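Local coordinates for protein alpha-toxin (Clostridium novyi, PDB 2VK9) that is a large clostridial toxin represented here by its catalytic domain, an enzyme domain of the GT-A fold with many added helices, at residues 285-290 with 518-523; 314-319 with 326-331; 319-324 with 346-351; 371-376 with 383-388. One frame throughout, in Å; residues are numbered along the deposited sequence.

Interaction 1 (285-290 with 518-523); sequences LDFLPG and HDEFKS
S523 and D286 form the direct hydrogen bond of this contact. OG of S523 donates to OD2 of D286 over 3.1 Å, meeting the carboxylate on its syn side but 32° out of its plane; S523 is poorly ordered, which makes the bond less certain. A second polar link runs through water 1, which donates to O of L285 at 3.0 Å and to OD2 of D519 at 2.9 Å, although other acceptors compete for its protons. Three acids gather between loop and helix: OD1 of D286 is 4.4 Å from OD2 of D519, their carboxylates turned 70° apart, and OD2 of D286 is 4.3 Å from OE1 of E520. L285 and D286 are the last two positions of a DXD sequence just after strand 280-283. In GT-A enzymes this motif commonly binds a divalent metal, so the contact probably lines the edge of the active site, with helix 518-523 as part of its wall. The apolar share of the interface falls to E520. Its CG touches CE1 at the edge of the F287 ring at 3.4 Å and meets CB of D286. A bend at chi2 (-66°) sets CD in the plane of that ring, at its edge, and the carboxylate stands perpendicular to it. Outlying side chains hold loop carbonyls: O of D286 accepts from OG1 of T517, and O of F287 from NE1 of W120.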
# COMPACT_ATOMS: atom_id res chain seq x y z
N LEU A 285 -8.83 7.24 4.29
CA LEU A 285 -10.09 7.77 4.83
C LEU A 285 -10.90 6.80 5.74
O LEU A 285 -11.90 7.20 6.34
CB LEU A 285 -10.96 8.31 3.69
CG LEU A 285 -10.62 9.74 3.27
CD1 LEU A 285 -11.05 10.03 1.84
CD2 LEU A 285 -11.25 10.74 4.24
N ASP A 286 -10.45 5.56 5.85
CA ASP A 286 -11.04 4.60 6.78
C ASP A 286 -10.51 4.73 8.19
O ASP A 286 -11.10 4.20 9.12
CB ASP A 286 -10.76 3.18 6.30
CG ASP A 286 -11.50 2.86 5.04
OD1 ASP A 286 -12.44 3.62 4.69
OD2 ASP A 286 -11.15 1.83 4.40
N PHE A 287 -9.39 5.41 8.36
CA PHE A 287 -8.79 5.57 9.67
C PHE A 287 -9.25 6.88 10.27
O PHE A 287 -9.76 7.75 9.57
CB PHE A 287 -7.27 5.53 9.58
CG PHE A 287 -6.71 4.17 9.28
CD1 PHE A 287 -7.53 3.11 8.88
CD2 PHE A 287 -5.34 3.95 9.36
CE1 PHE A 287 -6.99 1.85 8.59
CE2 PHE A 287 -4.79 2.69 9.07
CZ PHE A 287 -5.62 1.65 8.68
N LEU A 288 -9.07 7.00 11.58
CA LEU A 288 -9.48 8.19 12.30
C LEU A 288 -8.34 8.55 13.20
O LEU A 288 -7.43 7.74 13.38
CB LEU A 288 -10.73 7.89 13.12
CG LEU A 288 -12.04 7.86 12.34
CD1 LEU A 288 -13.15 7.24 13.15
CD2 LEU A 288 -12.44 9.25 11.90
N PRO A 289 -8.33 9.79 13.72
CA PRO A 289 -7.31 10.15 14.70
C PRO A 289 -7.21 9.15 15.85
O PRO A 289 -8.19 8.51 16.19
CB PRO A 289 -7.78 11.52 15.22
CG PRO A 289 -9.09 11.78 14.60
CD PRO A 289 -9.21 10.92 13.40
N GLY A 290 -6.01 9.03 16.41
CA GLY A 290 -5.74 8.06 17.47
C GLY A 290 -6.55 8.27 18.73
O GLY A 290 -6.68 9.40 19.21
N HIS A 518 -15.88 1.60 11.54
CA HIS A 518 -16.90 0.92 10.74
C HIS A 518 -16.48 0.73 9.29
O HIS A 518 -16.57 -0.38 8.76
CB HIS A 518 -18.23 1.66 10.81
CG HIS A 518 -18.78 1.76 12.20
ND1 HIS A 518 -19.82 2.59 12.52
CD2 HIS A 518 -18.43 1.13 13.34
CE1 HIS A 518 -20.09 2.47 13.81
NE2 HIS A 518 -19.25 1.59 14.33
N ASP A 519 -16.02 1.80 8.65
CA ASP A 519 -15.62 1.74 7.25
C ASP A 519 -14.41 0.83 7.04
O ASP A 519 -14.21 0.30 5.96
CB ASP A 519 -15.38 3.14 6.68
CG ASP A 519 -16.68 3.87 6.33
OD1 ASP A 519 -17.68 3.75 7.07
OD2 ASP A 519 -16.70 4.60 5.30
N GLU A 520 -13.59 0.65 8.07
CA GLU A 520 -12.44 -0.23 7.96
C GLU A 520 -12.83 -1.70 8.02
O GLU A 520 -12.26 -2.53 7.31
CB GLU A 520 -11.43 0.06 9.06
CG GLU A 520 -10.01 0.19 8.54
CD GLU A 520 -9.44 -1.09 7.97
OE1 GLU A 520 -9.16 -1.14 6.75
OE2 GLU A 520 -9.26 -2.05 8.75
N PHE A 521 -13.79 -2.02 8.88
CA PHE A 521 -14.32 -3.37 8.97
C PHE A 521 -15.09 -3.74 7.72
O PHE A 521 -15.15 -4.91 7.34
CB PHE A 521 -15.20 -3.54 10.20
CG PHE A 521 -14.45 -3.43 11.49
CD1 PHE A 521 -14.98 -2.71 12.55
CD2 PHE A 521 -13.21 -4.03 11.64
CE1 PHE A 521 -14.28 -2.60 13.75
CE2 PHE A 521 -12.51 -3.93 12.83
CZ PHE A 521 -13.05 -3.21 13.89
N LYS A 522 -15.68 -2.74 7.07
CA LYS A 522 -16.41 -2.97 5.84
C LYS A 522 -15.45 -3.28 4.69
O LYS A 522 -15.78 -4.04 3.78
CB LYS A 522 -17.33 -1.80 5.51
CG LYS A 522 -18.54 -2.22 4.70
CD LYS A 522 -19.65 -1.17 4.71
CE LYS A 522 -20.84 -1.65 3.86
NZ LYS A 522 -21.88 -0.59 3.69
N SER A 523 -14.25 -2.71 4.75
CA SER A 523 -13.19 -2.97 3.77
C SER A 523 -12.58 -4.37 3.90
O SER A 523 -11.99 -4.88 2.94
CB SER A 523 -12.09 -1.92 3.86
OG SER A 523 -12.48 -0.72 3.23
O HOH W 1 -14.42 6.33 4.99

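Interaction 2 (314-319 with 326-331); sequences IFEAIA and NNYPYK
OE2 of E316, beside the backbone of P329-K331, is gripped from beyond the two segments by NE2 of H518 and N of Y332. N of K331 lies 3.2 Å from the same OE2, but its angle is too poor for a hydrogen bond. The carboxylate gets there on an extended side chain (chi2 176°) that runs from helix 307-321 to the following loop, where Y330 is the centre of an inverse gamma turn closed by a weak bond from N of K331 to O of P329. OE1 of E316 rests 3.3 Å from CA of Y330. Aromatic rings flank this acid. Y328 and F315 make an offset edge-to-face pair, centroids 5.4 Å apart and planes at 75°: CE2 of F315 sits over one face of Y328, while CZ of Y328 lies in the plane of the F315 ring at its edge. CG of E316 approaches CE1 of Y328 at 3.7 Å, and CB of A319 meets CD1 of the same ring at 4.1 Å. The Y328 hydroxyl bonds to N of H518. Y330 reaches the helix with its ring, CD2 3.9 Å from CB of E316 and OH 3.7 Å from CA of A317. A buried acid held by a backbone amide and an imidazole nitrogen, between aromatic rings, is thus compensated by directed polar partners; the nearby histidine would probably help to stabilise a charged carboxylate.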
# COMPACT_ATOMS: atom_id res chain seq x y z
N ILE A 314 -15.68 1.09 22.12
CA ILE A 314 -15.13 2.22 22.89
C ILE A 314 -15.31 3.51 22.10
O ILE A 314 -15.85 4.49 22.62
CB ILE A 314 -13.61 2.05 23.22
CG1 ILE A 314 -13.31 0.71 23.93
CG2 ILE A 314 -13.06 3.26 24.00
CD1 ILE A 314 -13.67 0.66 25.41
N PHE A 315 -14.87 3.52 20.85
CA PHE A 315 -14.93 4.74 20.05
C PHE A 315 -16.34 5.20 19.71
O PHE A 315 -16.59 6.42 19.68
CB PHE A 315 -14.10 4.65 18.78
CG PHE A 315 -14.19 5.89 17.95
CD1 PHE A 315 -13.66 7.09 18.42
CD2 PHE A 315 -14.85 5.88 16.74
CE1 PHE A 315 -13.76 8.24 17.68
CE2 PHE A 315 -14.97 7.05 15.99
CZ PHE A 315 -14.42 8.23 16.46
N GLU A 316 -17.25 4.26 19.45
CA GLU A 316 -18.67 4.60 19.25
C GLU A 316 -19.22 5.42 20.43
O GLU A 316 -20.03 6.33 20.24
CB GLU A 316 -19.51 3.34 19.07
CG GLU A 316 -19.09 2.47 17.90
CD GLU A 316 -19.88 1.18 17.80
OE1 GLU A 316 -20.49 0.74 18.80
OE2 GLU A 316 -19.89 0.59 16.71
N ALA A 317 -18.74 5.09 21.63
CA ALA A 317 -19.12 5.79 22.84
C ALA A 317 -18.58 7.21 22.84
O ALA A 317 -19.32 8.15 23.14
CB ALA A 317 -18.62 5.05 24.06
N ILE A 318 -17.31 7.36 22.51
CA ILE A 318 -16.72 8.69 22.41
C ILE A 318 -17.45 9.47 21.34
O ILE A 318 -17.95 10.55 21.61
CB ILE A 318 -15.22 8.65 22.08
CG1 ILE A 318 -14.45 7.94 23.21
CG2 ILE A 318 -14.69 10.07 21.88
CD1 ILE A 318 -13.05 7.55 22.87
N ALA A 319 -17.54 8.89 20.14
CA ALA A 319 -18.15 9.57 18.99
C ALA A 319 -19.51 10.12 19.37
O ALA A 319 -19.81 11.29 19.12
CB ALA A 319 -18.26 8.65 17.79
N ASN A 326 -22.37 12.62 13.31
CA ASN A 326 -23.82 12.46 13.29
C ASN A 326 -24.30 11.08 12.87
O ASN A 326 -25.45 10.72 13.11
CB ASN A 326 -24.46 13.53 12.43
CG ASN A 326 -24.81 14.76 13.22
OD1 ASN A 326 -25.20 14.66 14.40
ND2 ASN A 326 -24.69 15.93 12.59
N ASN A 327 -23.43 10.31 12.24
CA ASN A 327 -23.84 9.07 11.63
C ASN A 327 -22.87 7.96 11.98
O ASN A 327 -22.23 7.37 11.12
CB ASN A 327 -23.95 9.26 10.11
CG ASN A 327 -24.69 8.14 9.41
OD1 ASN A 327 -25.34 7.31 10.05
ND2 ASN A 327 -24.60 8.10 8.08
N TYR A 328 -22.74 7.71 13.28
CA TYR A 328 -21.88 6.63 13.74
C TYR A 328 -22.63 5.82 14.80
O TYR A 328 -22.44 6.04 16.00
CB TYR A 328 -20.57 7.19 14.28
CG TYR A 328 -19.39 6.25 14.16
CD1 TYR A 328 -18.95 5.52 15.27
CD2 TYR A 328 -18.73 6.08 12.95
CE1 TYR A 328 -17.87 4.66 15.17
CE2 TYR A 328 -17.65 5.21 12.84
CZ TYR A 328 -17.22 4.51 13.96
OH TYR A 328 -16.16 3.65 13.88
N PRO A 329 -23.50 4.89 14.35
CA PRO A 329 -24.34 4.06 15.22
C PRO A 329 -23.55 3.12 16.15
O PRO A 329 -22.39 2.82 15.87
CB PRO A 329 -25.18 3.24 14.23
CG PRO A 329 -24.43 3.29 12.96
CD PRO A 329 -23.74 4.60 12.92
N TYR A 330 -24.18 2.68 17.24
CA TYR A 330 -23.58 1.71 18.16
C TYR A 330 -23.61 0.29 17.59
O TYR A 330 -24.16 -0.62 18.21
CB TYR A 330 -24.30 1.73 19.51
CG TYR A 330 -23.91 2.86 20.42
CD1 TYR A 330 -24.72 3.98 20.54
CD2 TYR A 330 -22.74 2.81 21.18
CE1 TYR A 330 -24.37 5.03 21.40
CE2 TYR A 330 -22.38 3.84 22.03
CZ TYR A 330 -23.20 4.95 22.14
OH TYR A 330 -22.85 5.98 22.98
N LYS A 331 -23.02 0.10 16.41
CA LYS A 331 -23.04 -1.20 15.73
C LYS A 331 -22.29 -2.30 16.51
O LYS A 331 -22.68 -3.47 16.48
CB LYS A 331 -22.51 -1.06 14.29
CG LYS A 331 -22.11 -2.37 13.62
CD LYS A 331 -22.13 -2.31 12.10
CE LYS A 331 -21.68 -3.66 11.51
NZ LYS A 331 -22.04 -3.83 10.06

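Interaction 3 (319-324 with 346-351)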
# COMPACT_ATOMS: atom_id res chain seq x y z
N ALA A 319 -17.54 8.89 20.14
CA ALA A 319 -18.15 9.57 18.99
C ALA A 319 -19.51 10.12 19.37
O ALA A 319 -19.81 11.29 19.12
CB ALA A 319 -18.26 8.65 17.79
N ASN A 320 -20.32 9.27 20.02
CA ASN A 320 -21.70 9.62 20.38
C ASN A 320 -21.86 10.56 21.57
O ASN A 320 -22.44 11.64 21.43
CB ASN A 320 -22.53 8.35 20.57
CG ASN A 320 -22.96 7.74 19.26
OD1 ASN A 320 -23.86 8.25 18.60
ND2 ASN A 320 -22.31 6.64 18.86
N GLU A 321 -21.34 10.19 22.73
CA GLU A 321 -21.46 11.04 23.91
C GLU A 321 -20.84 12.42 23.71
O GLU A 321 -21.41 13.43 24.11
CB GLU A 321 -20.85 10.37 25.15
CG GLU A 321 -21.71 9.23 25.72
CD GLU A 321 -23.16 9.64 25.97
OE1 GLU A 321 -23.38 10.46 26.90
OE2 GLU A 321 -24.06 9.15 25.24
N LYS A 322 -19.67 12.44 23.06
CA LYS A 322 -18.93 13.68 22.82
C LYS A 322 -19.38 14.37 21.53
O LYS A 322 -18.83 15.41 21.15
CB LYS A 322 -17.43 13.41 22.80
CG LYS A 322 -16.87 13.00 24.15
CD LYS A 322 -16.94 14.14 25.16
CE LYS A 322 -16.36 13.72 26.49
NZ LYS A 322 -16.10 14.89 27.38
N LYS A 323 -20.39 13.78 20.89
CA LYS A 323 -21.04 14.32 19.69
C LYS A 323 -20.02 14.73 18.62
O LYS A 323 -19.96 15.88 18.21
CB LYS A 323 -22.01 15.46 20.06
CG LYS A 323 -23.29 14.98 20.79
CD LYS A 323 -24.28 16.13 21.08
CE LYS A 323 -23.85 16.98 22.29
NZ LYS A 323 -24.71 18.17 22.50
N LEU A 324 -19.24 13.76 18.18
CA LEU A 324 -18.18 13.97 17.20
C LEU A 324 -18.60 13.66 15.76
O LEU A 324 -17.94 14.06 14.82
CB LEU A 324 -16.96 13.13 17.56
CG LEU A 324 -16.24 13.49 18.86
CD1 LEU A 324 -14.97 12.70 18.97
CD2 LEU A 324 -15.96 14.98 18.90
N SER A 346 -20.36 6.59 31.00
CA SER A 346 -20.08 7.48 32.13
C SER A 346 -18.60 7.82 32.19
O SER A 346 -18.23 8.91 32.63
CB SER A 346 -20.53 6.85 33.45
OG SER A 346 -19.71 5.75 33.77
N PHE A 347 -17.75 6.89 31.76
CA PHE A 347 -16.31 7.12 31.72
C PHE A 347 -15.98 8.18 30.67
O PHE A 347 -15.13 9.04 30.90
CB PHE A 347 -15.55 5.84 31.41
CG PHE A 347 -14.11 5.90 31.79
CD1 PHE A 347 -13.70 5.46 33.05
CD2 PHE A 347 -13.16 6.41 30.90
CE1 PHE A 347 -12.36 5.53 33.42
CE2 PHE A 347 -11.82 6.49 31.25
CZ PHE A 347 -11.41 6.04 32.52
N VAL A 348 -16.64 8.09 29.53
CA VAL A 348 -16.51 9.06 28.46
C VAL A 348 -16.93 10.46 28.93
O VAL A 348 -16.17 11.41 28.76
CB VAL A 348 -17.32 8.64 27.21
CG1 VAL A 348 -17.37 9.76 26.17
CG2 VAL A 348 -16.72 7.38 26.59
N ARG A 349 -18.10 10.58 29.54
CA ARG A 349 -18.62 11.90 29.90
C ARG A 349 -17.86 12.60 31.03
O ARG A 349 -17.96 13.82 31.19
CB ARG A 349 -20.15 11.91 30.12
CG ARG A 349 -20.65 11.05 31.27
CD ARG A 349 -22.14 11.33 31.57
NE ARG A 349 -22.86 10.10 31.86
CZ ARG A 349 -23.52 9.39 30.95
NH1 ARG A 349 -23.57 9.80 29.69
NH2 ARG A 349 -24.14 8.27 31.29
N ASN A 350 -17.09 11.83 31.80
CA ASN A 350 -16.28 12.39 32.89
C ASN A 350 -14.82 12.68 32.52
O ASN A 350 -14.04 13.14 33.36
CB ASN A 350 -16.37 11.49 34.13
CG ASN A 350 -17.72 11.57 34.81
OD1 ASN A 350 -18.34 10.54 35.10
ND2 ASN A 350 -18.20 12.79 35.06
N HIS A 351 -14.46 12.41 31.27
CA HIS A 351 -13.13 12.74 30.75
C HIS A 351 -13.21 13.83 29.70
O HIS A 351 -14.19 13.93 28.97
CB HIS A 351 -12.46 11.49 30.18
CG HIS A 351 -11.84 10.61 31.22
ND1 HIS A 351 -10.48 10.38 31.29
CD2 HIS A 351 -12.39 9.93 32.26
CE1 HIS A 351 -10.22 9.58 32.31
NE2 HIS A 351 -11.36 9.29 32.91
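The C-terminal end of helix 307-321, with E321 in its last turn and K322 just after it, meets the last turn of helix 338-349 through V348 and R349, with H351 just beyond it. The shortest polar link comes from K322, whose NZ donates to O of H351 over 2.7 Å, nearly along the C=O axis (163°). The side chain, bent at chi2 (-67°), slides past V348 in the opposite direction; its CG lies 3.9 Å from CG1 of V348. That methyl also packs on CB of E321 at 3.7 Å, an apolar patch beneath the polar ends. K322 is followed by a Schellman motif that closes its helix: K323 has positive phi, and N of L324 returns to O of A319 at 2.7 Å while N of K323 returns to O of N320. The C-terminal end of helix 338-349 would tend to attract the ammonium of K322. Alongside, E321 and R349 form a salt bridge, OE1 to NH1 at 2.9 Å. OE1 lies in the guanidinium plane at its edge, whereas the carboxylate plane is turned 80° from it. R349 also makes a long, weak ion pair through NH2 with E342.

Interaction 4 (371-376 with 383-388); sequences LLSRLK and TFSNAF
The F384 ring takes CD1 of L372 over one face, 3.8 Å from its centroid and 18° off the normal, a CH-pi contact. O of S373 lies at the edge, in the ring plane, and CG of R374 comes obliquely to CD1 of F384 at 3.4 Å. These residues belong to a beta hairpin of strands 371-376 and 382-391, which ends the central GT-A sheet with 371-376 as an outermost strand. L375 and T383 form an antiparallel hydrogen-bonded pair: N of L375 donates to O of T383 at 2.9 Å, and N of T383 to O of L375. R374 and F384 follow as the non-hydrogen-bonded pair, with side chains on one face of the sheet, while L375 and T383 point to the other. The guanidinium of R374 is held through NH1 by Q503. Beyond S385 the chain turns a corner at N386-F388, and S373 takes up the displaced backbone. Its O accepts from N of S385 at 2.8 Å, and its N donates to O of F388 at 3.0 Å. The hydroxyl does the rest. With chi1 at 36°, OG lies between the backbone N and the carbonyl carbon; it donates to O of S385 at 2.9 Å, standing 61° above that carbonyl plane, and weakly accepts N-H from F388 at 3.2 Å.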
# COMPACT_ATOMS: atom_id res chain seq x y z
N LEU A 371 7.63 6.00 8.21
CA LEU A 371 6.89 5.29 9.24
C LEU A 371 5.60 4.74 8.66
O LEU A 371 4.96 5.39 7.83
CB LEU A 371 6.65 6.17 10.46
CG LEU A 371 7.95 6.66 11.12
CD1 LEU A 371 7.66 7.62 12.26
CD2 LEU A 371 8.84 5.51 11.59
N LEU A 372 5.25 3.53 9.07
CA LEU A 372 4.17 2.80 8.45
C LEU A 372 3.26 2.19 9.47
O LEU A 372 3.71 1.78 10.53
CB LEU A 372 4.74 1.69 7.59
CG LEU A 372 5.30 2.04 6.23
CD1 LEU A 372 6.03 0.84 5.70
CD2 LEU A 372 4.17 2.46 5.30
N SER A 373 1.98 2.11 9.13
CA SER A 373 1.02 1.39 9.94
C SER A 373 1.39 -0.08 9.88
O SER A 373 1.85 -0.57 8.85
CB SER A 373 -0.39 1.61 9.43
OG SER A 373 -0.41 1.68 8.02
N ARG A 374 1.22 -0.76 11.01
CA ARG A 374 1.46 -2.19 11.07
C ARG A 374 0.31 -2.87 11.76
O ARG A 374 0.19 -2.84 12.98
CB ARG A 374 2.79 -2.49 11.75
CG ARG A 374 3.87 -2.94 10.79
CD ARG A 374 5.23 -3.04 11.43
NE ARG A 374 5.22 -3.69 12.74
CZ ARG A 374 5.41 -4.98 12.96
NH1 ARG A 374 5.65 -5.82 11.96
NH2 ARG A 374 5.38 -5.44 14.21
N LEU A 375 -0.56 -3.46 10.95
CA LEU A 375 -1.79 -4.06 11.45
C LEU A 375 -1.70 -5.57 11.55
O LEU A 375 -0.98 -6.22 10.77
CB LEU A 375 -2.95 -3.69 10.53
CG LEU A 375 -3.33 -2.21 10.37
CD1 LEU A 375 -4.33 -2.06 9.24
CD2 LEU A 375 -3.88 -1.66 11.68
N LYS A 376 -2.44 -6.13 12.50
CA LYS A 376 -2.51 -7.59 12.66
C LYS A 376 -3.18 -8.24 11.45
O LYS A 376 -4.09 -7.66 10.83
CB LYS A 376 -3.20 -7.97 13.98
CG LYS A 376 -2.40 -7.53 15.23
CD LYS A 376 -2.95 -8.09 16.54
CE LYS A 376 -4.20 -7.34 17.01
NZ LYS A 376 -5.03 -8.18 17.93
N THR A 383 1.56 -6.77 10.30
CA THR A 383 2.14 -6.61 8.97
C THR A 383 2.03 -5.16 8.51
O THR A 383 1.04 -4.50 8.83
CB THR A 383 1.47 -7.58 7.94
OG1 THR A 383 2.19 -7.54 6.69
CG2 THR A 383 -0.01 -7.22 7.70
N PHE A 384 3.03 -4.68 7.78
CA PHE A 384 2.98 -3.35 7.16
C PHE A 384 1.70 -3.17 6.36
O PHE A 384 1.27 -4.06 5.63
CB PHE A 384 4.15 -3.11 6.21
CG PHE A 384 5.45 -2.76 6.89
CD1 PHE A 384 5.48 -1.89 7.98
CD2 PHE A 384 6.65 -3.26 6.42
CE1 PHE A 384 6.69 -1.55 8.59
CE2 PHE A 384 7.87 -2.92 7.02
CZ PHE A 384 7.88 -2.07 8.11
N SER A 385 1.09 -2.00 6.53
CA SER A 385 -0.02 -1.55 5.71
C SER A 385 0.37 -0.20 5.13
O SER A 385 1.06 0.58 5.79
CB SER A 385 -1.27 -1.38 6.56
OG SER A 385 -2.37 -0.97 5.76
N ASN A 386 -0.05 0.07 3.89
CA ASN A 386 0.23 1.37 3.29
C ASN A 386 -0.93 2.37 3.47
O ASN A 386 -1.07 3.33 2.72
CB ASN A 386 0.63 1.22 1.82
CG ASN A 386 -0.51 0.75 0.93
OD1 ASN A 386 -1.41 0.04 1.39
ND2 ASN A 386 -0.47 1.14 -0.34
N ALA A 387 -1.74 2.13 4.51
CA ALA A 387 -2.88 2.97 4.84
C ALA A 387 -2.51 4.22 5.62
O ALA A 387 -3.28 5.18 5.67
CB ALA A 387 -3.91 2.17 5.59
N PHE A 388 -1.34 4.20 6.25
CA PHE A 388 -0.83 5.32 7.04
C PHE A 388 0.68 5.37 6.88
O PHE A 388 1.39 4.45 7.30
CB PHE A 388 -1.21 5.13 8.51
CG PHE A 388 -0.98 6.34 9.37
CD1 PHE A 388 -1.94 7.33 9.49
CD2 PHE A 388 0.18 6.46 10.11
CE1 PHE A 388 -1.75 8.44 10.31
CE2 PHE A 388 0.38 7.57 10.93
CZ PHE A 388 -0.58 8.55 11.02

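In the fold
Three touching pairs link the four contacts. H518, at the start of the helix in interaction 1, reaches into interaction 2, its NE2 2.7 Å from OE2 of E316; the two centres are 12 Å apart. Interactions 2 and 3, with centres 10 Å apart, share A319 on helix 307-321 and are further joined by N320, whose ND2 lies 2.9 Å from O of Y328. On the other flank, CZ of F287 packs 3.6 Å from CB of A387, tying interaction 1 to the hairpin of interaction 4. Interaction 1, at the end of the DXD sequence, thus lies between the sheet edge and the peripheral helices, whereas interactions 3 and 4 are about 28 Å apart, centre to centre, and do not touch.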